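Local atomic coordinates of 4-hydroxy-3-methylbut-2-enyl diphosphate reductase, apicoplast (Plasmodium falciparum, PDB entry 4N7B), a protein that reduces 4-hydroxy-3-methylbut-2-enyl diphosphate to isopentenyl and dimethylallyl diphosphate with an iron-sulfur cluster, the terminal step of the apicoplast MEP pathway for isoprenoid precursors. Residues A[419-422]-A[423-427]; A[490-493]-A[494-497]. One frame throughout, in Å; residues are numbered along the deposited sequence.

Contact 1 (A[419-422]-A[423-427]); sequences RQTA and LNKIC
The amide of Asn-424 folds back over the preceding turn of helix 414-427, its CG lying 3.0 Å from Gln-420 O. CG stands beside the backbone N of Asn-424 (chi1 -72°), which carries the amide back toward Gln-420. The two side chains are then joined through water: one water donates to Gln-420 OE1 at 2.8 Å and accepts from Asn-424 ND2 at 3.0 Å, bridging two amides one helical turn apart. The backbone joins the same two residues, Asn-424 N to Gln-420 O at 2.8 Å. Gln-420 is itself fixed at both ends of its amide, OE1 also accepting from Met-387 N and NE2 donating to Leu-385 O, so the water meets a group whose rotation is already set. On a neighbouring flank Thr-421 and Lys-425 run side by side in the same direction, the methyl CG2 of Thr-421 meeting Lys-425 CE at 4.1 Å. With CG2 anti to its backbone N, the threonine turns OG1 back to Thr-417 O and leaves the methyl to the lysine chain. Ala-422 O takes weak bonds, from Ile-426 N at 3.4 Å and from Lys-425 N, whose stronger bond goes to Thr-421 O; the pattern is firm again at Cys-427. Ala-422, Leu-423 and Ile-426 lie against Ile-225 of strand 221-226, whereas Gln-420 and Asn-424 face helix 442-452. The Arg-419 side chain, about 7 Å from the iron-sulfur cluster, makes a salt bridge from NH1 to Glu-515 and a hydrogen bond from NE to Gly-229 O. The chemistry is thus divided round one helix: one side is aliphatic and meets the sheet, another carries amides, Gln-420 tying the helix to the backbone at Leu-385 and Met-387 and water coupling Asn-424 to it.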
loop_
_atom_site.group_PDB
_atom_site.type_symbol
_atom_site.label_atom_id
_atom_site.label_comp_id
_atom_site.label_asym_id
_atom_site.label_seq_id
_atom_site.Cartn_x
_atom_site.Cartn_y
_atom_site.Cartn_z
ATOM N N ARG A 419 5.745 -5.251 -8.218
ATOM C CA ARG A 419 5.309 -6.547 -7.720
ATOM C C ARG A 419 4.299 -7.220 -8.661
ATOM O O ARG A 419 4.410 -8.420 -8.902
ATOM C CB ARG A 419 4.753 -6.424 -6.300
ATOM C CG ARG A 419 5.868 -6.445 -5.259
ATOM C CD ARG A 419 5.612 -5.463 -4.146
ATOM N NE ARG A 419 6.806 -5.315 -3.329
ATOM C CZ ARG A 419 7.844 -4.546 -3.650
ATOM N NH1 ARG A 419 7.843 -3.838 -4.778
ATOM N NH2 ARG A 419 8.891 -4.490 -2.843
ATOM N N GLN A 420 3.332 -6.466 -9.199
ATOM C CA GLN A 420 2.380 -7.024 -10.171
ATOM C C GLN A 420 3.085 -7.433 -11.451
ATOM O O GLN A 420 2.830 -8.500 -12.005
ATOM C CB GLN A 420 1.274 -6.013 -10.506
ATOM C CG GLN A 420 0.261 -5.822 -9.395
ATOM C CD GLN A 420 -0.735 -4.700 -9.679
ATOM O OE1 GLN A 420 -1.057 -4.419 -10.835
ATOM N NE2 GLN A 420 -1.206 -4.042 -8.624
ATOM N N THR A 421 4.000 -6.595 -11.919
ATOM C CA THR A 421 4.688 -6.877 -13.178
ATOM C C THR A 421 5.470 -8.201 -13.096
ATOM O O THR A 421 5.417 -9.035 -14.018
ATOM C CB THR A 421 5.622 -5.723 -13.582
ATOM O OG1 THR A 421 4.841 -4.538 -13.808
ATOM C CG2 THR A 421 6.397 -6.075 -14.866
ATOM N N ALA A 422 6.165 -8.418 -11.990
ATOM C CA ALA A 422 6.988 -9.615 -11.866
ATOM C C ALA A 422 6.099 -10.856 -11.776
ATOM O O ALA A 422 6.332 -11.856 -12.445
ATOM C CB ALA A 422 7.874 -9.502 -10.656
ATOM N N LEU A 423 5.063 -10.776 -10.955
ATOM C CA LEU A 423 4.125 -11.887 -10.800
ATOM C C LEU A 423 3.436 -12.208 -12.137
ATOM O O LEU A 423 3.297 -13.383 -12.528
ATOM C CB LEU A 423 3.078 -11.527 -9.747
ATOM C CG LEU A 423 1.899 -12.498 -9.626
ATOM C CD1 LEU A 423 2.406 -13.890 -9.239
ATOM C CD2 LEU A 423 0.847 -11.983 -8.627
ATOM N N ASN A 424 3.012 -11.161 -12.848
ATOM C CA ASN A 424 2.334 -11.340 -14.132
ATOM C C ASN A 424 3.183 -12.106 -15.139
ATOM O O ASN A 424 2.650 -12.880 -15.932
ATOM C CB ASN A 424 1.952 -9.994 -14.736
ATOM C CG ASN A 424 0.816 -9.332 -13.994
ATOM O OD1 ASN A 424 0.105 -9.985 -13.246
ATOM N ND2 ASN A 424 0.632 -8.035 -14.205
ATOM N N LYS A 425 4.498 -11.876 -15.117
ATOM C CA LYS A 425 5.422 -12.514 -16.066
ATOM C C LYS A 425 5.564 -14.004 -15.838
ATOM O O LYS A 425 5.658 -14.773 -16.788
ATOM C CB LYS A 425 6.820 -11.916 -15.955
ATOM C CG LYS A 425 7.183 -10.999 -17.088
ATOM C CD LYS A 425 8.423 -10.187 -16.733
ATOM C CE LYS A 425 8.318 -8.772 -17.261
ATOM N NZ LYS A 425 9.516 -7.977 -16.879
ATOM N N ILE A 426 5.581 -14.406 -14.567
ATOM C CA ILE A 426 5.834 -15.795 -14.215
ATOM C C ILE A 426 4.561 -16.610 -13.938
ATOM O O ILE A 426 4.561 -17.808 -14.188
ATOM C CB ILE A 426 6.803 -15.919 -12.998
ATOM C CG1 ILE A 426 7.227 -17.368 -12.785
ATOM C CG2 ILE A 426 6.138 -15.437 -11.741
ATOM C CD1 ILE A 426 7.869 -18.020 -14.003
ATOM N N CYS A 427 3.481 -15.992 -13.452
ATOM C CA CYS A 427 2.334 -16.788 -12.978
ATOM C C CYS A 427 1.787 -17.747 -14.054
ATOM O O CYS A 427 1.291 -18.814 -13.725
ATOM C CB CYS A 427 1.208 -15.903 -12.410
ATOM S SG CYS A 427 0.382 -14.932 -13.660
HETATM O O HOH W 1 -1.207 -5.788 -13.304
#

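Contact 2 (A[490-493]-A[494-497]); sequences ETQK and FVNL
This is a local contact between residues three and four apart within helix 488-499, an alpha-helix packed against the five-stranded parallel sheet of an alpha/beta domain. Three backbone bonds span it, including Val-495 N to Thr-491 O at 3.1 Å and Asn-496 N to Gln-492 O at 2.7 Å. Phe-494 brings the edge of its ring to the turn before: Glu-490 O sits at that edge, close to the ring plane, 3.5 Å from Phe-494 CD2. The rest of the buried ring packs on Ile-434, Val-436 and Leu-480 of two adjoining strands, and Thr-491 and Val-495 also touch this sheet. Glu-490, at the start of the same turn, sends OE1 to the hydroxyl of Thr-463. Gln-492 and Val-495 lie alongside each other, OE1 of the bent glutamine chain coming within 4.1 Å of Val-495 CB. On the outer flank Asn-496 holds CG anti to its backbone N (chi1 168°), which points the amide toward the later end of the helix, and a water spans the gap back to Lys-493 O. That oxygen serves two donors: Leu-497 N at 2.9 Å and the water at 2.8 Å, which in turn accepts from Asn-496 ND2 at 2.8 Å.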
loop_
_atom_site.group_PDB
_atom_site.type_symbol
_atom_site.label_atom_id
_atom_site.label_comp_id
_atom_site.label_asym_id
_atom_site.label_seq_id
_atom_site.Cartn_x
_atom_site.Cartn_y
_atom_site.Cartn_z
ATOM N N GLU A 490 7.490 -14.263 7.103
ATOM C CA GLU A 490 6.268 -15.025 6.833
ATOM C C GLU A 490 6.410 -15.734 5.486
ATOM O O GLU A 490 5.988 -16.873 5.332
ATOM C CB GLU A 490 5.029 -14.152 6.890
ATOM C CG GLU A 490 4.784 -13.586 8.264
ATOM C CD GLU A 490 4.654 -14.662 9.347
ATOM O OE1 GLU A 490 4.258 -15.817 9.040
ATOM O OE2 GLU A 490 4.946 -14.347 10.519
ATOM N N THR A 491 7.082 -15.089 4.539
ATOM C CA THR A 491 7.279 -15.693 3.232
ATOM C C THR A 491 8.281 -16.844 3.291
ATOM O O THR A 491 8.126 -17.838 2.574
ATOM C CB THR A 491 7.755 -14.659 2.211
ATOM O OG1 THR A 491 6.793 -13.606 2.137
ATOM C CG2 THR A 491 7.902 -15.281 0.833
ATOM N N GLN A 492 9.295 -16.726 4.151
ATOM C CA GLN A 492 10.285 -17.791 4.295
ATOM C C GLN A 492 9.669 -19.074 4.858
ATOM O O GLN A 492 10.072 -20.177 4.492
ATOM C CB GLN A 492 11.453 -17.337 5.188
ATOM C CG GLN A 492 12.211 -16.192 4.580
ATOM C CD GLN A 492 12.912 -16.600 3.288
ATOM O OE1 GLN A 492 13.025 -17.796 2.976
ATOM N NE2 GLN A 492 13.393 -15.609 2.530
ATOM N N LYS A 493 8.700 -18.934 5.751
ATOM C CA LYS A 493 8.019 -20.106 6.296
ATOM C C LYS A 493 7.329 -20.886 5.166
ATOM O O LYS A 493 7.297 -22.117 5.166
ATOM C CB LYS A 493 6.983 -19.673 7.327
ATOM C CG LYS A 493 7.563 -18.926 8.524
ATOM C CD LYS A 493 6.535 -18.798 9.644
ATOM C CE LYS A 493 7.113 -18.034 10.822
ATOM N NZ LYS A 493 6.202 -18.015 12.026
ATOM N N PHE A 494 6.781 -20.173 4.191
ATOM C CA PHE A 494 6.228 -20.844 3.022
ATOM C C PHE A 494 7.327 -21.578 2.258
ATOM O O PHE A 494 7.176 -22.747 1.898
ATOM C CB PHE A 494 5.505 -19.864 2.102
ATOM C CG PHE A 494 4.060 -19.619 2.490
ATOM C CD1 PHE A 494 3.059 -20.494 2.096
ATOM C CD2 PHE A 494 3.709 -18.516 3.267
ATOM C CE1 PHE A 494 1.728 -20.262 2.453
ATOM C CE2 PHE A 494 2.378 -18.291 3.630
ATOM C CZ PHE A 494 1.401 -19.164 3.225
ATOM N N VAL A 495 8.446 -20.902 2.018
ATOM C CA VAL A 495 9.528 -21.535 1.278
ATOM C C VAL A 495 9.958 -22.786 2.031
ATOM O O VAL A 495 10.143 -23.844 1.441
ATOM C CB VAL A 495 10.709 -20.592 1.120
ATOM C CG1 VAL A 495 11.926 -21.344 0.600
ATOM C CG2 VAL A 495 10.321 -19.441 0.213
ATOM N N ASN A 496 10.092 -22.671 3.345
ATOM C CA ASN A 496 10.543 -23.800 4.144
ATOM C C ASN A 496 9.564 -24.984 4.087
ATOM O O ASN A 496 9.963 -26.127 3.893
ATOM C CB ASN A 496 10.791 -23.355 5.585
ATOM C CG ASN A 496 10.990 -24.524 6.525
ATOM O OD1 ASN A 496 12.086 -25.071 6.639
ATOM N ND2 ASN A 496 9.915 -24.932 7.187
ATOM N N LEU A 497 8.278 -24.709 4.240
ATOM C CA LEU A 497 7.278 -25.761 4.173
ATOM C C LEU A 497 7.273 -26.434 2.798
ATOM O O LEU A 497 7.303 -27.647 2.706
ATOM C CB LEU A 497 5.908 -25.163 4.458
ATOM C CG LEU A 497 4.714 -26.116 4.355
ATOM C CD1 LEU A 497 4.707 -27.065 5.524
ATOM C CD2 LEU A 497 3.400 -25.339 4.245
HETATM O O HOH W 2 7.660 -23.412 7.633
#

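From the N terminus, strand 221-226 comes first and later receives the inner side of contact 1. Helix 414-427, which holds contact 1, follows cluster ligand Cys-413 and leads to strand 432-436. The chain then passes through helix 442-452 and strands 458-461 and 477-482 before entering helix 488-499, which carries contact 2 and precedes strand 506-511. Neither contact closes a loop; each joins successive turns of one helix, and the two stand in series, neither nesting nor crossing. The centres of contacts 1 and 2 are about 19 Å apart and the nearest atoms of contacts 1 and 2 about 10 Å. Both helices pack on the same five-stranded parallel sheet, and both touch strand 432-436: contact 1 at Thr-433, contact 2 at Ile-434 and Val-436.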